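Local atomic coordinates of thiamine monophosphate kinase (Aquifex aeolicus, PDB entry 1VQV), a protein that catalyses the ATP-dependent phosphorylation of thiamine monophosphate to thiamine diphosphate, the active form of vitamin B1. Residues R106-F110 / Y111-V115; N238-K241 / M242-E245. One frame throughout, in Å; residues are numbered along the deposited sequence.

Contact 1: residues R106-F110 / Y111-V115; sequences RACEF and YKCEV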
loop_
_atom_site.group_PDB
_atom_site.type_symbol
_atom_site.label_atom_id
_atom_site.label_comp_id
_atom_site.label_asym_id
_atom_site.label_seq_id
_atom_site.Cartn_x
_atom_site.Cartn_y
_atom_site.Cartn_z
ATOM N N ARG B 106 -13.737 10.770 -8.461
ATOM C CA ARG B 106 -13.725 11.275 -9.824
ATOM C C ARG B 106 -12.668 10.584 -10.686
ATOM O O ARG B 106 -12.884 10.368 -11.873
ATOM C CB ARG B 106 -13.493 12.794 -9.812
ATOM C CG ARG B 106 -14.693 13.607 -9.334
ATOM C CD ARG B 106 -14.347 15.082 -9.209
ATOM N NE ARG B 106 -15.510 15.884 -8.835
ATOM C CZ ARG B 106 -15.456 17.150 -8.425
ATOM N NH1 ARG B 106 -14.288 17.772 -8.332
ATOM N NH2 ARG B 106 -16.577 17.789 -8.095
ATOM N N ALA B 107 -11.529 10.238 -10.092
ATOM C CA ALA B 107 -10.466 9.573 -10.829
ATOM C C ALA B 107 -10.860 8.132 -11.140
ATOM O O ALA B 107 -10.578 7.612 -12.231
ATOM C CB ALA B 107 -9.184 9.606 -10.029
ATOM N N CYS B 108 -11.511 7.496 -10.170
ATOM C CA CYS B 108 -11.956 6.123 -10.321
ATOM C C CYS B 108 -13.062 6.060 -11.370
ATOM O O CYS B 108 -13.061 5.167 -12.221
ATOM C CB CYS B 108 -12.461 5.576 -8.984
ATOM S SG CYS B 108 -11.173 5.272 -7.754
ATOM N N GLU B 109 -13.997 7.012 -11.321
ATOM C CA GLU B 109 -15.084 7.046 -12.291
ATOM C C GLU B 109 -14.496 7.166 -13.681
ATOM O O GLU B 109 -14.942 6.510 -14.621
ATOM C CB GLU B 109 -16.003 8.238 -12.049
ATOM C CG GLU B 109 -16.661 8.210 -10.697
ATOM C CD GLU B 109 -17.583 9.396 -10.450
ATOM O OE1 GLU B 109 -17.237 10.534 -10.861
ATOM O OE2 GLU B 109 -18.647 9.181 -9.822
ATOM N N PHE B 110 -13.477 8.001 -13.797
ATOM C CA PHE B 110 -12.827 8.231 -15.067
ATOM C C PHE B 110 -12.088 7.015 -15.598
ATOM O O PHE B 110 -12.392 6.531 -16.683
ATOM C CB PHE B 110 -11.844 9.399 -14.949
ATOM C CG PHE B 110 -11.294 9.845 -16.266
ATOM C CD1 PHE B 110 -12.091 10.566 -17.150
ATOM C CD2 PHE B 110 -10.009 9.495 -16.656
ATOM C CE1 PHE B 110 -11.623 10.925 -18.396
ATOM C CE2 PHE B 110 -9.529 9.850 -17.907
ATOM C CZ PHE B 110 -10.338 10.565 -18.778
ATOM N N TYR B 111 -11.106 6.539 -14.833
ATOM C CA TYR B 111 -10.297 5.390 -15.227
ATOM C C TYR B 111 -11.008 4.048 -15.157
ATOM O O TYR B 111 -10.524 3.055 -15.692
ATOM C CB TYR B 111 -9.038 5.343 -14.382
ATOM C CG TYR B 111 -8.228 6.609 -14.466
ATOM C CD1 TYR B 111 -7.774 7.085 -15.693
ATOM C CD2 TYR B 111 -7.899 7.327 -13.315
ATOM C CE1 TYR B 111 -7.016 8.236 -15.769
ATOM C CE2 TYR B 111 -7.137 8.480 -13.385
ATOM C CZ TYR B 111 -6.697 8.931 -14.614
ATOM O OH TYR B 111 -5.924 10.071 -14.686
ATOM N N LYS B 112 -12.156 4.026 -14.492
ATOM C CA LYS B 112 -12.957 2.813 -14.370
ATOM C C LYS B 112 -12.320 1.759 -13.469
ATOM O O LYS B 112 -12.240 0.577 -13.828
ATOM C CB LYS B 112 -13.216 2.220 -15.756
ATOM C CG LYS B 112 -13.948 3.160 -16.669
ATOM C CD LYS B 112 -13.936 2.645 -18.084
ATOM C CE LYS B 112 -14.646 3.623 -19.019
ATOM N NZ LYS B 112 -14.582 3.165 -20.431
ATOM N N CYS B 113 -11.855 2.204 -12.309
ATOM C CA CYS B 113 -11.248 1.333 -11.325
ATOM C C CYS B 113 -11.982 1.674 -10.042
ATOM O O CYS B 113 -12.879 2.518 -10.047
ATOM C CB CYS B 113 -9.752 1.624 -11.179
ATOM S SG CYS B 113 -9.378 3.260 -10.521
ATOM N N GLU B 114 -11.610 1.059 -8.931
ATOM C CA GLU B 114 -12.342 1.354 -7.717
ATOM C C GLU B 114 -11.575 1.127 -6.449
ATOM O O GLU B 114 -10.662 0.303 -6.393
ATOM C CB GLU B 114 -13.589 0.494 -7.666
ATOM C CG GLU B 114 -13.254 -0.967 -7.766
ATOM C CD GLU B 114 -14.417 -1.836 -7.384
ATOM O OE1 GLU B 114 -14.321 -3.078 -7.562
ATOM O OE2 GLU B 114 -15.433 -1.273 -6.898
ATOM N N VAL B 115 -11.973 1.857 -5.417
ATOM C CA VAL B 115 -11.346 1.710 -4.123
ATOM C C VAL B 115 -12.125 0.615 -3.407
ATOM O O VAL B 115 -13.354 0.604 -3.419
ATOM C CB VAL B 115 -11.360 3.050 -3.364
ATOM C CG1 VAL B 115 -11.447 2.818 -1.886
ATOM C CG2 VAL B 115 -10.072 3.815 -3.680
#
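The C-terminal end of helix 94-111, where the chain turns into strand 114-122 of a beta-alpha-beta unit in the PurM-like N-terminal domain, is closed by Cys108 and Cys113 in a Schellman-like C-cap. The six-to-one bond forms, Cys113 N donating to Cys108 O at 3.2 Å, but Lys112 N makes a weak, bent bond to that same oxygen rather than to Glu109 O, so two successive amides converge on one carbonyl. One residue earlier the helical pattern still holds: Tyr111 N meets Ala107 O at 2.9 Å and almost straight, with an N-H...O angle of 173°. Lys112 makes the turn with positive phi, a role often given to glycine; lysine suits this exposed bend, where its extended chain can reach solvent. Within the turn the two small, buried cysteines pack as apolar neighbours, Cys108 SG lying 3.9 Å from Cys113 SG, and Cys108 SG also approaches Val115 CG2 at 4.5 Å.

On another side of the helix the rings of Phe110 and Tyr111 form an offset edge-to-face pair, with centroids 5.1 Å apart and planes at 82°. Phe110 CG is anti to its own N (chi1 -171°), whereas Tyr111 CG lies beside the N of Tyr111, which lets these neighbours meet: Phe110 CD2 sits over one face of the tyrosine, 3.4 Å from Tyr111 CE1. Tyrosine suits this buried place because its ring packs while its hydroxyl bonds to Ser66 OG and Ala190 N, tying the helix end to helix 57-73 and a distant loop. Putting a phenylalanine here removes that hydroxyl and would probably leave Ser66 OG and the Ala190 amide without this shared mate. Ala107 is small enough to let the ring lie close, its CB 4.1 Å from Tyr111 CE2.

Contact 2: residues N238-K241 / M242-E245; sequences NELK and MYCE. With PO4 (phosphate ion), chain E.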
loop_
_atom_site.group_PDB
_atom_site.type_symbol
_atom_site.label_atom_id
_atom_site.label_comp_id
_atom_site.label_asym_id
_atom_site.label_seq_id
_atom_site.Cartn_x
_atom_site.Cartn_y
_atom_site.Cartn_z
ATOM N N ASN B 238 3.051 24.797 -25.771
ATOM C CA ASN B 238 3.003 26.248 -25.896
ATOM C C ASN B 238 3.223 27.017 -24.589
ATOM O O ASN B 238 3.910 28.040 -24.588
ATOM C CB ASN B 238 1.678 26.659 -26.546
ATOM C CG ASN B 238 1.681 26.451 -28.065
ATOM O OD1 ASN B 238 1.673 25.310 -28.571
ATOM N ND2 ASN B 238 1.707 27.559 -28.803
ATOM N N GLU B 239 2.651 26.544 -23.485
ATOM C CA GLU B 239 2.844 27.229 -22.213
ATOM C C GLU B 239 4.248 27.003 -21.640
ATOM O O GLU B 239 4.773 27.857 -20.923
ATOM C CB GLU B 239 1.754 26.829 -21.211
ATOM C CG GLU B 239 1.103 25.475 -21.436
ATOM C CD GLU B 239 0.215 25.434 -22.666
ATOM O OE1 GLU B 239 -0.750 26.227 -22.762
ATOM O OE2 GLU B 239 0.484 24.587 -23.538
ATOM N N LEU B 240 4.865 25.867 -21.970
ATOM C CA LEU B 240 6.217 25.610 -21.498
ATOM C C LEU B 240 7.127 26.575 -22.250
ATOM O O LEU B 240 8.101 27.104 -21.701
ATOM C CB LEU B 240 6.662 24.171 -21.763
ATOM C CG LEU B 240 8.119 23.925 -21.327
ATOM C CD1 LEU B 240 8.269 24.269 -19.870
ATOM C CD2 LEU B 240 8.515 22.484 -21.559
ATOM N N LYS B 241 6.802 26.816 -23.514
ATOM C CA LYS B 241 7.595 27.747 -24.306
ATOM C C LYS B 241 7.496 29.135 -23.681
ATOM O O LYS B 241 8.510 29.784 -23.400
ATOM C CB LYS B 241 7.092 27.786 -25.746
ATOM C CG LYS B 241 7.518 26.587 -26.526
ATOM C CD LYS B 241 6.902 26.602 -27.889
ATOM C CE LYS B 241 7.413 25.446 -28.725
ATOM N NZ LYS B 241 6.771 25.545 -30.048
HETATM N N MSE B 242 6.258 29.567 -23.463
HETATM C CA MSE B 242 5.956 30.862 -22.867
HETATM C C MSE B 242 6.579 30.969 -21.475
HETATM O O MSE B 242 7.261 31.948 -21.160
HETATM C CB MSE B 242 4.441 31.041 -22.801
HETATM C CG MSE B 242 3.763 30.832 -24.153
HETATM SE SE MSE B 242 1.829 31.118 -24.142
HETATM C CE MSE B 242 1.173 29.270 -24.124
ATOM N N TYR B 243 6.355 29.953 -20.647
ATOM C CA TYR B 243 6.919 29.931 -19.309
ATOM C C TYR B 243 8.419 30.188 -19.400
ATOM O O TYR B 243 8.982 30.975 -18.638
ATOM C CB TYR B 243 6.707 28.567 -18.667
ATOM C CG TYR B 243 7.455 28.434 -17.373
ATOM C CD1 TYR B 243 6.915 28.928 -16.179
ATOM C CD2 TYR B 243 8.736 27.880 -17.343
ATOM C CE1 TYR B 243 7.632 28.876 -14.994
ATOM C CE2 TYR B 243 9.464 27.825 -16.157
ATOM C CZ TYR B 243 8.900 28.325 -14.989
ATOM O OH TYR B 243 9.603 28.274 -13.817
ATOM N N CYS B 244 9.065 29.487 -20.326
ATOM C CA CYS B 244 10.502 29.621 -20.537
ATOM C C CYS B 244 10.900 31.039 -20.921
ATOM O O CYS B 244 11.741 31.650 -20.267
ATOM C CB CYS B 244 10.961 28.646 -21.617
ATOM S SG CYS B 244 11.164 26.980 -20.996
ATOM N N GLU B 245 10.298 31.557 -21.983
ATOM C CA GLU B 245 10.604 32.902 -22.424
ATOM C C GLU B 245 10.412 33.855 -21.248
ATOM O O GLU B 245 11.314 34.618 -20.904
ATOM C CB GLU B 245 9.692 33.305 -23.598
ATOM C CG GLU B 245 9.998 34.679 -24.229
ATOM C CD GLU B 245 11.497 34.893 -24.518
ATOM O OE1 GLU B 245 12.290 34.978 -23.540
ATOM O OE2 GLU B 245 11.895 34.975 -25.713
HETATM P P PO4 E . -0.463 22.570 -26.236
HETATM O O1 PO4 E . 0.345 23.261 -27.262
HETATM O O2 PO4 E . -0.582 21.138 -26.583
HETATM O O3 PO4 E . 0.190 22.699 -24.924
HETATM O O4 PO4 E . -1.812 23.183 -26.173
#
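Met242, modelled as selenomethionine, begins the second turn of helix 238-246 and folds back on Asn238 and Glu239. Its chain bends at the selenium (chi3 -102°), bringing CE to 3.6 Å from Asn238 CB and alongside Glu239, a flexible apolar arm laid along the first turn. At that helix start, the backbone N of Asn238 makes a weak hydrogen bond to O1 of a phosphate ion, probably from the crystallisation liquor, and Ser237 OG bonds to both Leu240 N and Glu239 OE2. Next, Tyr243 N donates to Glu239 O at 2.6 Å. Tyr243 CG is anti to the backbone N (chi1 171°), which carries the buried ring toward helices 159-168 and 176-186; a tyrosine fits there because its hydroxyl can bond to Glu165 OE1. Cys244 follows, its N bonded to Leu240 O at 2.9 Å and its compact SG 4.1 Å from Leu240 CD1, both residues buried, where Leu240 meets Ala162 and Tyr254 and Cys244 meets Pro251. Glu245, charged and exposed like Lys241, closes the segment with a straight helical bond, Glu245 N to Lys241 O at 2.9 Å and an N-H...O angle of 172°.

From the N terminus, the chain passes helix 57-73, strand 77-88 and helix 94-111 before contact 1 closes the tight turn into strand 114-122, which lies parallel to 77-88 in the four-stranded sheet. Contact 2 comes later, within helix 238-246 after strand 226-229 of the seven-stranded sheet, and closes no loop beyond a helical turn. The two are in series, neither nesting nor crossing; the centres of contact 1 and contact 2 lie about 32 Å apart, and the nearest atoms of contact 1 and contact 2 about 18 Å. Contact 1 joins a helix end to helix 57-73 and the loop around Thr189, while contact 2 packs against helices 159-168, 176-186 and 251-256. That loop follows helix 176-186 along the chain.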